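Local coordinates for protein alginate lyase (Aplysia kurodai, PDB 5GMT) that probably cleaves the glycosidic bonds of alginate as a polysaccharide lyase of family 14, with a preference for polymannuronate, at residues A[60-64]-A[74-78]; A[88-93]-A[237-241]; A[99-105]-A[258-264]; A[206-212]-A[223-229]. All blocks are in the same frame, centred on the assembly; numbering follows the deposited sequence.

Interaction 1: A[60-64]-A[74-78]; sequences RIFYE and HRGAG
Residues 60-63 form the end of strand 58-63, and 76-78 belong to strand 76-81. The strand axes approach to 6.5 Å at 129°, too far and too oblique for paired strands. Ile61 (chi1 and chi2 both m) points toward the other segment. Its CG2 lies 3.7 Å from Gly76 CA and its CD1 4.1 Å from Ala77 CB. The strands belong to the two different sheets of a concanavalin-like beta-sandwich, so this is sheet-to-sheet packing near one end of the fold. Phe62 (chi1 t) brings CE2 to 3.9 Å from His74 CB, the two rings lying oblique with centroids 5.8 Å apart. Tyr63 (chi1 m) sets CD1 3.9 Å from Arg75 O and 4.2 Å from Gly76 CA, while its hydroxyl bonds to Thr246 and Ser263. Gly76 has phi/psi of 126/-158, a conformation that suits glycine. At Glu64 the backbones join: Glu64 N donates to His74 O at 3.0 Å. His74, with phi/psi 46/52 and chi1 m, donates from ND1 to Glu64 OE2 at 3.0 Å.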
loop_
_atom_site.group_PDB
_atom_site.type_symbol
_atom_site.label_atom_id
_atom_site.label_comp_id
_atom_site.label_asym_id
_atom_site.label_seq_id
_atom_site.Cartn_x
_atom_site.Cartn_y
_atom_site.Cartn_z
ATOM N N ARG A 60 4.398 12.806 -7.805
ATOM C CA ARG A 60 3.345 12.586 -8.794
ATOM C C ARG A 60 3.658 11.372 -9.634
ATOM O O ARG A 60 4.766 11.227 -10.138
ATOM C CB ARG A 60 3.153 13.809 -9.709
ATOM C CG ARG A 60 1.875 13.730 -10.549
ATOM C CD ARG A 60 1.807 14.813 -11.637
ATOM N NE ARG A 60 2.648 14.467 -12.786
ATOM C CZ ARG A 60 2.763 15.198 -13.895
ATOM N NH1 ARG A 60 2.098 16.339 -14.029
ATOM N NH2 ARG A 60 3.547 14.776 -14.882
ATOM N N ILE A 61 2.665 10.505 -9.774
ATOM C CA ILE A 61 2.782 9.314 -10.597
ATOM C C ILE A 61 1.827 9.414 -11.781
ATOM O O ILE A 61 0.630 9.662 -11.607
ATOM C CB ILE A 61 2.456 8.026 -9.796
ATOM C CG1 ILE A 61 3.258 7.972 -8.489
ATOM C CG2 ILE A 61 2.683 6.793 -10.675
ATOM C CD1 ILE A 61 4.775 7.963 -8.677
ATOM N N PHE A 62 2.367 9.195 -12.976
ATOM C CA PHE A 62 1.605 9.247 -14.205
ATOM C C PHE A 62 1.292 7.834 -14.710
ATOM O O PHE A 62 2.190 7.001 -14.803
ATOM C CB PHE A 62 2.390 10.036 -15.255
ATOM C CG PHE A 62 1.845 9.916 -16.641
ATOM C CD1 PHE A 62 0.538 10.285 -16.916
ATOM C CD2 PHE A 62 2.644 9.462 -17.675
ATOM C CE1 PHE A 62 0.031 10.202 -18.198
ATOM C CE2 PHE A 62 2.147 9.367 -18.964
ATOM C CZ PHE A 62 0.841 9.741 -19.226
ATOM N N TYR A 63 0.016 7.570 -14.998
ATOM C CA TYR A 63 -0.396 6.329 -15.636
ATOM C C TYR A 63 -0.937 6.662 -17.012
ATOM O O TYR A 63 -1.998 7.286 -17.151
ATOM C CB TYR A 63 -1.475 5.579 -14.837
ATOM C CG TYR A 63 -1.362 5.638 -13.330
ATOM C CD1 TYR A 63 -0.854 4.559 -12.594
ATOM C CD2 TYR A 63 -1.792 6.763 -12.634
ATOM C CE1 TYR A 63 -0.767 4.627 -11.216
ATOM C CE2 TYR A 63 -1.703 6.840 -11.269
ATOM C CZ TYR A 63 -1.196 5.766 -10.558
ATOM O OH TYR A 63 -1.123 5.850 -9.196
ATOM N N GLU A 64 -0.212 6.238 -18.030
ATOM C CA GLU A 64 -0.620 6.489 -19.394
ATOM C C GLU A 64 -1.896 5.727 -19.723
ATOM O O GLU A 64 -2.088 4.612 -19.247
ATOM C CB GLU A 64 0.501 6.079 -20.330
ATOM C CG GLU A 64 0.328 6.514 -21.742
ATOM C CD GLU A 64 1.671 6.767 -22.386
ATOM O OE1 GLU A 64 1.848 7.871 -22.955
ATOM O OE2 GLU A 64 2.545 5.868 -22.293
ATOM N N HIS A 74 5.422 3.995 -18.763
ATOM C CA HIS A 74 4.502 4.883 -18.056
ATOM C C HIS A 74 3.326 4.147 -17.432
ATOM O O HIS A 74 2.176 4.527 -17.641
ATOM C CB HIS A 74 3.971 5.974 -18.997
ATOM C CG HIS A 74 5.043 6.681 -19.763
ATOM N ND1 HIS A 74 5.170 6.577 -21.133
ATOM C CD2 HIS A 74 6.050 7.488 -19.350
ATOM C CE1 HIS A 74 6.212 7.287 -21.530
ATOM N NE2 HIS A 74 6.761 7.847 -20.466
ATOM N N ARG A 75 3.615 3.104 -16.657
ATOM C CA ARG A 75 2.546 2.296 -16.077
ATOM C C ARG A 75 2.410 2.490 -14.567
ATOM O O ARG A 75 1.566 1.854 -13.940
ATOM C CB ARG A 75 2.771 0.807 -16.376
ATOM C CG ARG A 75 3.936 0.208 -15.577
ATOM C CD ARG A 75 4.064 -1.289 -15.795
ATOM N NE ARG A 75 5.176 -1.870 -15.046
ATOM C CZ ARG A 75 6.452 -1.720 -15.379
ATOM N NH1 ARG A 75 6.776 -0.990 -16.440
ATOM N NH2 ARG A 75 7.405 -2.283 -14.645
ATOM N N GLY A 76 3.218 3.379 -13.993
ATOM C CA GLY A 76 3.191 3.616 -12.558
ATOM C C GLY A 76 4.574 3.447 -11.958
ATOM O O GLY A 76 5.575 3.541 -12.670
ATOM N N ALA A 77 4.646 3.187 -10.657
ATOM C CA ALA A 77 5.952 3.064 -10.009
ATOM C C ALA A 77 5.897 2.239 -8.730
ATOM O O ALA A 77 4.821 1.992 -8.171
ATOM C CB ALA A 77 6.512 4.439 -9.716
ATOM N N GLY A 78 7.064 1.808 -8.265
ATOM C CA GLY A 78 7.110 0.966 -7.085
ATOM C C GLY A 78 8.471 0.985 -6.436
ATOM O O GLY A 78 9.492 1.144 -7.118
#

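Interaction 2: A[88-93]-A[237-241]; sequences SSVDAM and HHLRG
Val90 and His238 are the nearest residues across the segments, with CA atoms 5.5 Å apart. Leu239 N donates to Val90 O at 2.9 Å. Water 2 adds a second link, accepting from Val90 N at 2.8 Å and donating to Leu239 O at 2.7 Å. His238 (chi1 m, chi2 -78°) points its CB toward segment 88-93. Its ND1 donates to Asp91 OD1 at 2.7 Å. Asp91 has chi1 m; its CA-to-CB bond points away, yet the carboxylate turns back to meet the imidazole. Ser89 CA sits over the His238 ring face, 3.5 Å from the ring centroid, a CH-pi contact. The segments join the two sheets of the beta-sandwich: 88-93 leads into strand 92-102 of one, and 238-241 begins strand 238-247 of the other. Arg240 and Gly241 form a classic beta bulge opposite Phe116, with Gly241 at phi/psi 152/-152. Arg240 (chi1 m, chi2 m, chi3 t) curls back so that NH1 donates to Ser88 O at 2.9 Å. Its NH2 donates to water 1 at 2.7 Å, which donates to the same Ser88 O at 3.0 Å; NH2 also bonds to Gly118 O. Met93 (chi1 t, chi2 t, chi3 -93°) extends between the sheets. Its CE touches Leu239 CB at 3.6 Å. Leu239 (chi1 m, chi2 t) places CD1 3.7 Å from Asp91 O.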
loop_
_atom_site.group_PDB
_atom_site.type_symbol
_atom_site.label_atom_id
_atom_site.label_comp_id
_atom_site.label_asym_id
_atom_site.label_seq_id
_atom_site.Cartn_x
_atom_site.Cartn_y
_atom_site.Cartn_z
ATOM N N SER A 88 14.393 -3.110 14.181
ATOM C CA SER A 88 14.257 -4.386 13.483
ATOM C C SER A 88 13.303 -5.378 14.152
ATOM O O SER A 88 13.210 -6.519 13.709
ATOM C CB SER A 88 15.629 -5.044 13.328
ATOM O OG SER A 88 16.181 -5.314 14.600
ATOM N N SER A 89 12.606 -4.960 15.208
ATOM C CA SER A 89 11.637 -5.839 15.853
ATOM C C SER A 89 10.316 -5.115 16.114
ATOM O O SER A 89 9.734 -5.223 17.207
ATOM C CB SER A 89 12.203 -6.400 17.164
ATOM O OG SER A 89 12.439 -5.346 18.077
ATOM N N VAL A 90 9.842 -4.388 15.104
ATOM C CA VAL A 90 8.578 -3.645 15.218
ATOM C C VAL A 90 7.373 -4.503 14.848
ATOM O O VAL A 90 7.298 -5.028 13.740
ATOM C CB VAL A 90 8.582 -2.387 14.333
ATOM C CG1 VAL A 90 7.220 -1.690 14.388
ATOM C CG2 VAL A 90 9.683 -1.440 14.788
ATOM N N ASP A 91 6.421 -4.621 15.771
ATOM C CA ASP A 91 5.261 -5.493 15.572
ATOM C C ASP A 91 3.966 -4.730 15.319
ATOM O O ASP A 91 2.934 -5.327 14.970
ATOM C CB ASP A 91 5.093 -6.415 16.782
ATOM C CG ASP A 91 6.254 -7.374 16.935
ATOM O OD1 ASP A 91 6.862 -7.727 15.900
ATOM O OD2 ASP A 91 6.563 -7.757 18.081
ATOM N N ALA A 92 4.016 -3.415 15.518
ATOM C CA ALA A 92 2.873 -2.564 15.208
ATOM C C ALA A 92 3.334 -1.276 14.527
ATOM O O ALA A 92 4.313 -0.651 14.937
ATOM C CB ALA A 92 2.070 -2.248 16.472
ATOM N N MET A 93 2.615 -0.882 13.483
ATOM C CA MET A 93 3.023 0.255 12.692
ATOM C C MET A 93 1.789 0.931 12.114
ATOM O O MET A 93 0.816 0.262 11.767
ATOM C CB MET A 93 3.968 -0.221 11.582
ATOM C CG MET A 93 4.973 0.764 11.077
ATOM S SD MET A 93 6.013 -0.008 9.818
ATOM C CE MET A 93 7.383 -0.576 10.817
ATOM N N HIS A 237 10.081 -12.544 12.016
ATOM C CA HIS A 237 9.402 -11.626 11.080
ATOM C C HIS A 237 8.823 -10.415 11.806
ATOM O O HIS A 237 8.187 -10.552 12.861
ATOM C CB HIS A 237 8.266 -12.331 10.324
ATOM C CG HIS A 237 8.731 -13.369 9.354
ATOM N ND1 HIS A 237 7.877 -14.001 8.475
ATOM C CD2 HIS A 237 9.960 -13.891 9.127
ATOM C CE1 HIS A 237 8.560 -14.862 7.743
ATOM N NE2 HIS A 237 9.824 -14.823 8.124
ATOM N N HIS A 238 9.023 -9.230 11.228
ATOM C CA HIS A 238 8.475 -7.995 11.783
ATOM C C HIS A 238 8.070 -7.040 10.665
ATOM O O HIS A 238 8.326 -7.303 9.496
ATOM C CB HIS A 238 9.494 -7.317 12.705
ATOM C CG HIS A 238 9.986 -8.207 13.805
ATOM N ND1 HIS A 238 9.248 -8.459 14.944
ATOM C CD2 HIS A 238 11.135 -8.914 13.934
ATOM C CE1 HIS A 238 9.928 -9.277 15.731
ATOM N NE2 HIS A 238 11.076 -9.565 15.142
ATOM N N LEU A 239 7.424 -5.939 11.025
ATOM C CA LEU A 239 7.082 -4.924 10.031
ATOM C C LEU A 239 8.354 -4.192 9.645
ATOM O O LEU A 239 9.176 -3.894 10.511
ATOM C CB LEU A 239 6.035 -3.958 10.583
ATOM C CG LEU A 239 4.621 -4.530 10.598
ATOM C CD1 LEU A 239 3.796 -3.894 11.717
ATOM C CD2 LEU A 239 3.966 -4.307 9.236
ATOM N N ARG A 240 8.521 -3.909 8.353
ATOM C CA ARG A 240 9.773 -3.333 7.866
ATOM C C ARG A 240 9.618 -1.917 7.321
ATOM O O ARG A 240 10.576 -1.144 7.315
ATOM C CB ARG A 240 10.372 -4.233 6.781
ATOM C CG ARG A 240 10.684 -5.667 7.248
ATOM C CD ARG A 240 11.747 -5.674 8.354
ATOM N NE ARG A 240 11.975 -7.028 8.860
ATOM C CZ ARG A 240 12.547 -7.305 10.027
ATOM N NH1 ARG A 240 12.977 -6.319 10.810
ATOM N NH2 ARG A 240 12.673 -8.568 10.415
ATOM N N GLY A 241 8.422 -1.564 6.861
ATOM C CA GLY A 241 8.248 -0.246 6.286
ATOM C C GLY A 241 7.157 -0.178 5.246
ATOM O O GLY A 241 6.217 -0.959 5.285
HETATM O O HOH W 1 14.447 -8.962 12.404
HETATM O O HOH W 2 10.916 -4.244 12.544
#

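Interaction 3: A[99-105]-A[258-264]; sequences VYFENFG and PNDCYSY
Strands 99-102 and 261-264 are antiparallel neighbours in one sheet of the beta-sandwich, their axes 4.7 Å apart at 169°. Tyr100-Tyr264 and Glu102-Tyr262 are hydrogen-bonded pairs; Phe101-Ser263 between them is a non-hydrogen-bonded pair. Tyr100 N donates to Tyr264 O at 3.0 Å, and Tyr264 N returns to Tyr100 O at 3.1 Å. Glu102 N donates to Tyr262 O at 2.8 Å, and Tyr262 N to Glu102 O at 3.1 Å. Tyr100, Glu102, Tyr262 and Tyr264 share one sheet face. There Tyr264 (chi1 m) donates from OH to Glu102 OE1 at 2.7 Å; Glu102 is extended, with chi1 and chi2 t. Water 3 donates to Glu102 OE2 at 2.7 Å and to Tyr264 OH at 2.9 Å. His53 NE2 also bonds to Glu102 OE1. On the other face Ser263 OG bonds to Tyr63 OH. Past the strands, side-chain amides take over the pairing. Asn103 (phi/psi 69/40, chi1 t) donates from ND2 to Asp260 O at 2.9 Å. Asn259 (chi1 m) donates from ND2 to Asn103 O at 3.0 Å. The peptide before Gly105 is cis. Water 4 accepts from Asn259 N at 2.9 Å and donates to Gly105 O at 2.7 Å. Cys261 SG lies over the face of the Phe104 ring, 4.2 Å from its centroid.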
loop_
_atom_site.group_PDB
_atom_site.type_symbol
_atom_site.label_atom_id
_atom_site.label_comp_id
_atom_site.label_asym_id
_atom_site.label_seq_id
_atom_site.Cartn_x
_atom_site.Cartn_y
_atom_site.Cartn_z
ATOM N N VAL A 99 -3.384 11.068 -0.660
ATOM C CA VAL A 99 -3.333 10.835 -2.101
ATOM C C VAL A 99 -4.472 11.555 -2.839
ATOM O O VAL A 99 -5.629 11.526 -2.407
ATOM C CB VAL A 99 -3.365 9.316 -2.421
ATOM C CG1 VAL A 99 -4.603 8.650 -1.814
ATOM C CG2 VAL A 99 -3.300 9.064 -3.914
ATOM N N TYR A 100 -4.111 12.218 -3.938
ATOM C CA TYR A 100 -5.060 12.845 -4.857
ATOM C C TYR A 100 -5.199 12.005 -6.125
ATOM O O TYR A 100 -4.195 11.620 -6.721
ATOM C CB TYR A 100 -4.582 14.262 -5.217
ATOM C CG TYR A 100 -5.585 15.101 -5.979
ATOM C CD1 TYR A 100 -5.751 14.957 -7.352
ATOM C CD2 TYR A 100 -6.340 16.065 -5.326
ATOM C CE1 TYR A 100 -6.672 15.740 -8.054
ATOM C CE2 TYR A 100 -7.259 16.849 -6.015
ATOM C CZ TYR A 100 -7.417 16.683 -7.375
ATOM O OH TYR A 100 -8.334 17.470 -8.050
ATOM N N PHE A 101 -6.432 11.726 -6.550
ATOM C CA PHE A 101 -6.664 11.037 -7.821
ATOM C C PHE A 101 -7.118 12.028 -8.875
ATOM O O PHE A 101 -8.149 12.670 -8.718
ATOM C CB PHE A 101 -7.726 9.934 -7.681
ATOM C CG PHE A 101 -7.344 8.840 -6.728
ATOM C CD1 PHE A 101 -7.661 8.939 -5.378
ATOM C CD2 PHE A 101 -6.670 7.719 -7.175
ATOM C CE1 PHE A 101 -7.315 7.935 -4.486
ATOM C CE2 PHE A 101 -6.323 6.702 -6.280
ATOM C CZ PHE A 101 -6.644 6.819 -4.935
ATOM N N GLU A 102 -6.357 12.138 -9.954
ATOM C CA GLU A 102 -6.716 13.077 -11.019
ATOM C C GLU A 102 -7.097 12.350 -12.303
ATOM O O GLU A 102 -6.277 11.633 -12.885
ATOM C CB GLU A 102 -5.558 14.041 -11.282
ATOM C CG GLU A 102 -5.848 15.033 -12.390
ATOM C CD GLU A 102 -4.643 15.886 -12.705
ATOM O OE1 GLU A 102 -4.074 16.465 -11.754
ATOM O OE2 GLU A 102 -4.259 15.961 -13.895
ATOM N N ASN A 103 -8.350 12.542 -12.723
ATOM C CA ASN A 103 -8.899 11.966 -13.955
ATOM C C ASN A 103 -9.069 10.441 -13.902
ATOM O O ASN A 103 -8.817 9.744 -14.885
ATOM C CB ASN A 103 -8.038 12.349 -15.163
ATOM C CG ASN A 103 -8.825 12.350 -16.456
ATOM O OD1 ASN A 103 -10.022 12.625 -16.456
ATOM N ND2 ASN A 103 -8.166 12.021 -17.555
ATOM N N PHE A 104 -9.507 9.940 -12.749
ATOM C CA PHE A 104 -9.864 8.531 -12.589
ATOM C C PHE A 104 -11.374 8.355 -12.788
ATOM O O PHE A 104 -12.153 9.026 -12.112
ATOM C CB PHE A 104 -9.464 8.024 -11.199
ATOM C CG PHE A 104 -7.982 7.770 -11.035
ATOM C CD1 PHE A 104 -7.076 8.813 -11.087
ATOM C CD2 PHE A 104 -7.508 6.486 -10.792
ATOM C CE1 PHE A 104 -5.717 8.575 -10.924
ATOM C CE2 PHE A 104 -6.144 6.243 -10.630
ATOM C CZ PHE A 104 -5.256 7.288 -10.694
ATOM N N GLY A 105 -11.796 7.458 -13.681
ATOM C CA GLY A 105 -10.900 6.625 -14.465
ATOM C C GLY A 105 -10.324 5.430 -13.717
ATOM O O GLY A 105 -9.200 5.032 -13.991
ATOM N N PRO A 258 -8.212 3.611 -18.352
ATOM C CA PRO A 258 -9.107 4.204 -19.356
ATOM C C PRO A 258 -8.641 5.593 -19.788
ATOM O O PRO A 258 -8.890 5.979 -20.928
ATOM C CB PRO A 258 -10.465 4.257 -18.638
ATOM C CG PRO A 258 -10.164 4.121 -17.195
ATOM C CD PRO A 258 -8.918 3.282 -17.102
ATOM N N ASN A 259 -7.947 6.302 -18.898
ATOM C CA ASN A 259 -7.483 7.663 -19.160
ATOM C C ASN A 259 -5.987 7.866 -18.904
ATOM O O ASN A 259 -5.375 7.151 -18.114
ATOM C CB ASN A 259 -8.231 8.665 -18.289
ATOM C CG ASN A 259 -9.743 8.531 -18.368
ATOM O OD1 ASN A 259 -10.308 8.210 -19.406
ATOM N ND2 ASN A 259 -10.403 8.831 -17.262
ATOM N N ASP A 260 -5.408 8.865 -19.562
ATOM C CA ASP A 260 -4.202 9.481 -19.048
ATOM C C ASP A 260 -4.571 10.070 -17.690
ATOM O O ASP A 260 -5.467 10.912 -17.598
ATOM C CB ASP A 260 -3.677 10.569 -19.996
ATOM C CG ASP A 260 -3.183 10.004 -21.320
ATOM O OD1 ASP A 260 -2.411 9.027 -21.302
ATOM O OD2 ASP A 260 -3.590 10.514 -22.389
ATOM N N CYS A 261 -3.912 9.617 -16.626
ATOM C CA CYS A 261 -4.310 10.063 -15.295
ATOM C C CYS A 261 -3.112 10.118 -14.355
ATOM O O CYS A 261 -2.020 9.627 -14.675
ATOM C CB CYS A 261 -5.401 9.148 -14.730
ATOM S SG CYS A 261 -4.906 7.406 -14.650
ATOM N N TYR A 262 -3.325 10.740 -13.199
ATOM C CA TYR A 262 -2.234 11.065 -12.294
ATOM C C TYR A 262 -2.629 10.903 -10.838
ATOM O O TYR A 262 -3.739 11.266 -10.421
ATOM C CB TYR A 262 -1.764 12.514 -12.497
ATOM C CG TYR A 262 -1.463 12.917 -13.915
ATOM C CD1 TYR A 262 -2.487 13.242 -14.791
ATOM C CD2 TYR A 262 -0.151 13.018 -14.367
ATOM C CE1 TYR A 262 -2.215 13.633 -16.085
ATOM C CE2 TYR A 262 0.134 13.412 -15.658
ATOM C CZ TYR A 262 -0.909 13.711 -16.515
ATOM O OH TYR A 262 -0.647 14.111 -17.801
ATOM N N SER A 263 -1.696 10.403 -10.047
ATOM C CA SER A 263 -1.873 10.431 -8.617
ATOM C C SER A 263 -0.794 11.308 -8.003
ATOM O O SER A 263 0.291 11.466 -8.564
ATOM C CB SER A 263 -1.841 9.017 -8.018
ATOM O OG SER A 263 -0.633 8.339 -8.320
ATOM N N TYR A 264 -1.112 11.882 -6.850
ATOM C CA TYR A 264 -0.205 12.761 -6.122
ATOM C C TYR A 264 -0.128 12.306 -4.679
ATOM O O TYR A 264 -1.157 12.067 -4.064
ATOM C CB TYR A 264 -0.698 14.212 -6.152
ATOM C CG TYR A 264 -0.891 14.795 -7.527
ATOM C CD1 TYR A 264 -1.922 14.357 -8.355
ATOM C CD2 TYR A 264 -0.063 15.815 -7.986
ATOM C CE1 TYR A 264 -2.106 14.906 -9.628
ATOM C CE2 TYR A 264 -0.244 16.376 -9.254
ATOM C CZ TYR A 264 -1.263 15.915 -10.059
ATOM O OH TYR A 264 -1.450 16.462 -11.301
HETATM O O HOH W 3 -1.962 17.423 -13.958
HETATM O O HOH W 4 -7.692 6.076 -15.984
#

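Interaction 4: A[206-212]-A[223-229]; sequences TDGWVKI and CYTANHL
Val210 (chi1 t) lies across from Ala226, their CB atoms 4.5 Å apart, and its CG2 reaches Leu229 CD1 at 3.9 Å. Leu229 has chi1 m and chi2 t. These side chains share a face with Ile212 and Tyr224. Strands 208-212 and 223-227 run antiparallel at 171°, axes 4.5 Å apart, as arms of the beta hairpin 208-216/222-229. Ile212 N donates to Tyr224 O and Tyr224 N to Ile212 O, each at 2.8 Å. Val210 N donates to Ala226 O at 2.9 Å, and Ala226 N to Val210 O at 2.7 Å. Lys211-Thr225 is the non-hydrogen-bonded pair between them, with Lys211 CG 3.4 Å from Thr225 OG1. The register then shifts by one at a G1 beta bulge, where His228 (phi/psi 54/52) and Leu229 both face Gly208. Gly208 N donates to Leu229 O at 2.8 Å, and Leu229 N to Gly208 O at 3.0 Å. Water 5 donates to Gly208 O at 2.8 Å and accepts from His228 N at 2.7 Å. Cys223 forms a disulfide with Cys213. The hairpin is thus held by backbone hydrogen bonds, one mainly apolar face and a covalent cross-link between its arms.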
loop_
_atom_site.group_PDB
_atom_site.type_symbol
_atom_site.label_atom_id
_atom_site.label_comp_id
_atom_site.label_asym_id
_atom_site.label_seq_id
_atom_site.Cartn_x
_atom_site.Cartn_y
_atom_site.Cartn_z
ATOM N N THR A 206 -3.984 -16.364 15.264
ATOM C CA THR A 206 -4.559 -15.517 14.223
ATOM C C THR A 206 -5.200 -14.294 14.886
ATOM O O THR A 206 -6.421 -14.074 14.797
ATOM C CB THR A 206 -5.591 -16.287 13.356
ATOM O OG1 THR A 206 -6.502 -17.007 14.199
ATOM C CG2 THR A 206 -4.881 -17.274 12.423
ATOM N N ASP A 207 -4.355 -13.510 15.550
ATOM C CA ASP A 207 -4.799 -12.362 16.324
ATOM C C ASP A 207 -4.224 -11.050 15.794
ATOM O O ASP A 207 -4.269 -10.018 16.465
ATOM C CB ASP A 207 -4.449 -12.546 17.813
ATOM C CG ASP A 207 -2.975 -12.815 18.053
ATOM O OD1 ASP A 207 -2.193 -12.834 17.084
ATOM O OD2 ASP A 207 -2.588 -12.983 19.227
ATOM N N GLY A 208 -3.676 -11.081 14.583
ATOM C CA GLY A 208 -3.187 -9.843 13.989
ATOM C C GLY A 208 -4.369 -9.067 13.430
ATOM O O GLY A 208 -5.454 -9.633 13.265
ATOM N N TRP A 209 -4.176 -7.782 13.136
ATOM C CA TRP A 209 -5.239 -7.015 12.502
ATOM C C TRP A 209 -4.738 -5.829 11.701
ATOM O O TRP A 209 -3.609 -5.362 11.881
ATOM C CB TRP A 209 -6.248 -6.527 13.553
ATOM C CG TRP A 209 -5.665 -5.783 14.733
ATOM C CD1 TRP A 209 -5.139 -6.330 15.870
ATOM C CD2 TRP A 209 -5.604 -4.358 14.912
ATOM N NE1 TRP A 209 -4.734 -5.337 16.732
ATOM C CE2 TRP A 209 -5.015 -4.118 16.168
ATOM C CE3 TRP A 209 -5.985 -3.265 14.127
ATOM C CZ2 TRP A 209 -4.800 -2.827 16.659
ATOM C CZ3 TRP A 209 -5.764 -1.981 14.616
ATOM C CH2 TRP A 209 -5.179 -1.776 15.865
ATOM N N VAL A 210 -5.593 -5.359 10.798
ATOM C CA VAL A 210 -5.316 -4.177 9.999
ATOM C C VAL A 210 -6.545 -3.267 10.022
ATOM O O VAL A 210 -7.663 -3.703 9.735
ATOM C CB VAL A 210 -4.969 -4.537 8.537
ATOM C CG1 VAL A 210 -4.636 -3.282 7.748
ATOM C CG2 VAL A 210 -3.797 -5.534 8.477
ATOM N N LYS A 211 -6.335 -2.008 10.374
ATOM C CA LYS A 211 -7.415 -1.026 10.348
ATOM C C LYS A 211 -7.057 0.049 9.339
ATOM O O LYS A 211 -6.010 0.693 9.447
ATOM C CB LYS A 211 -7.635 -0.414 11.738
ATOM C CG LYS A 211 -8.746 0.645 11.774
ATOM C CD LYS A 211 -8.854 1.330 13.131
ATOM C CE LYS A 211 -9.983 2.354 13.109
ATOM N NZ LYS A 211 -10.131 3.089 14.394
ATOM N N ILE A 212 -7.914 0.220 8.342
ATOM C CA ILE A 212 -7.701 1.228 7.326
ATOM C C ILE A 212 -8.782 2.290 7.436
ATOM O O ILE A 212 -9.966 1.961 7.500
ATOM C CB ILE A 212 -7.723 0.604 5.919
ATOM C CG1 ILE A 212 -6.516 -0.335 5.735
ATOM C CG2 ILE A 212 -7.770 1.695 4.847
ATOM C CD1 ILE A 212 -6.572 -1.110 4.434
ATOM N N CYS A 223 -13.874 3.724 7.838
ATOM C CA CYS A 223 -12.829 2.826 8.310
ATOM C C CYS A 223 -13.258 1.386 8.146
ATOM O O CYS A 223 -14.450 1.075 8.171
ATOM C CB CYS A 223 -12.489 3.088 9.775
ATOM S SG CYS A 223 -11.843 4.725 10.143
ATOM N N TYR A 224 -12.274 0.510 7.984
ATOM C CA TYR A 224 -12.510 -0.925 7.947
ATOM C C TYR A 224 -11.459 -1.611 8.790
ATOM O O TYR A 224 -10.277 -1.305 8.659
ATOM C CB TYR A 224 -12.455 -1.453 6.517
ATOM C CG TYR A 224 -12.161 -2.930 6.440
ATOM C CD1 TYR A 224 -13.061 -3.861 6.940
ATOM C CD2 TYR A 224 -10.981 -3.395 5.866
ATOM C CE1 TYR A 224 -12.797 -5.221 6.874
ATOM C CE2 TYR A 224 -10.708 -4.747 5.797
ATOM C CZ TYR A 224 -11.620 -5.655 6.301
ATOM O OH TYR A 224 -11.339 -6.998 6.230
ATOM N N THR A 225 -11.882 -2.522 9.661
ATOM C CA THR A 225 -10.920 -3.298 10.430
ATOM C C THR A 225 -10.953 -4.760 10.014
ATOM O O THR A 225 -11.972 -5.426 10.151
ATOM C CB THR A 225 -11.168 -3.189 11.936
ATOM O OG1 THR A 225 -10.947 -1.833 12.360
ATOM C CG2 THR A 225 -10.215 -4.104 12.689
ATOM N N ALA A 226 -9.835 -5.236 9.478
ATOM C CA ALA A 226 -9.637 -6.660 9.229
ATOM C C ALA A 226 -9.034 -7.309 10.467
ATOM O O ALA A 226 -7.866 -7.096 10.768
ATOM C CB ALA A 226 -8.721 -6.877 8.024
ATOM N N ASN A 227 -9.796 -8.098 11.205
ATOM C CA ASN A 227 -9.133 -8.737 12.326
ATOM C C ASN A 227 -8.991 -10.231 12.118
ATOM O O ASN A 227 -9.314 -10.746 11.041
ATOM C CB ASN A 227 -9.832 -8.415 13.644
ATOM C CG ASN A 227 -11.274 -8.762 13.648
ATOM O OD1 ASN A 227 -11.698 -9.775 13.072
ATOM N ND2 ASN A 227 -12.068 -7.915 14.308
ATOM N N HIS A 228 -8.439 -10.891 13.128
ATOM C CA HIS A 228 -8.162 -12.320 13.079
ATOM C C HIS A 228 -7.330 -12.718 11.865
ATOM O O HIS A 228 -7.686 -13.640 11.118
ATOM C CB HIS A 228 -9.477 -13.086 13.125
ATOM C CG HIS A 228 -10.275 -12.798 14.359
ATOM N ND1 HIS A 228 -11.650 -12.746 14.367
ATOM C CD2 HIS A 228 -9.881 -12.507 15.625
ATOM C CE1 HIS A 228 -12.074 -12.457 15.588
ATOM N NE2 HIS A 228 -11.022 -12.310 16.370
ATOM N N LEU A 229 -6.210 -12.016 11.693
ATOM C CA LEU A 229 -5.263 -12.279 10.617
ATOM C C LEU A 229 -3.973 -12.911 11.104
ATOM O O LEU A 229 -3.523 -12.646 12.219
ATOM C CB LEU A 229 -4.896 -10.983 9.895
ATOM C CG LEU A 229 -6.035 -10.229 9.223
ATOM C CD1 LEU A 229 -5.448 -9.041 8.454
ATOM C CD2 LEU A 229 -6.863 -11.133 8.311
HETATM O O HOH W 5 -7.410 -9.480 15.223
#

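Overall arrangement
Interactions 1 and 3 lie at one end of the beta-sandwich, their centres 10 Å apart. They touch where strand 58-63 pairs with strand 261-272. Interactions 2 and 4 lie across the chain's centre from them, with centres 16 Å apart and no contact between the two. Strand 92-102 spans the fold and serves both interaction 2 and interaction 3, whose centres are 31 Å apart. Interactions 3 and 4 pair strands within one sheet. Along the chain, interaction 1 closes first. Interactions 2 and 3 then cross, and hairpin interaction 4 nests inside both. The two sheets are thus joined at both ends, locally in interaction 1 and by segments 144 residues apart in interaction 2.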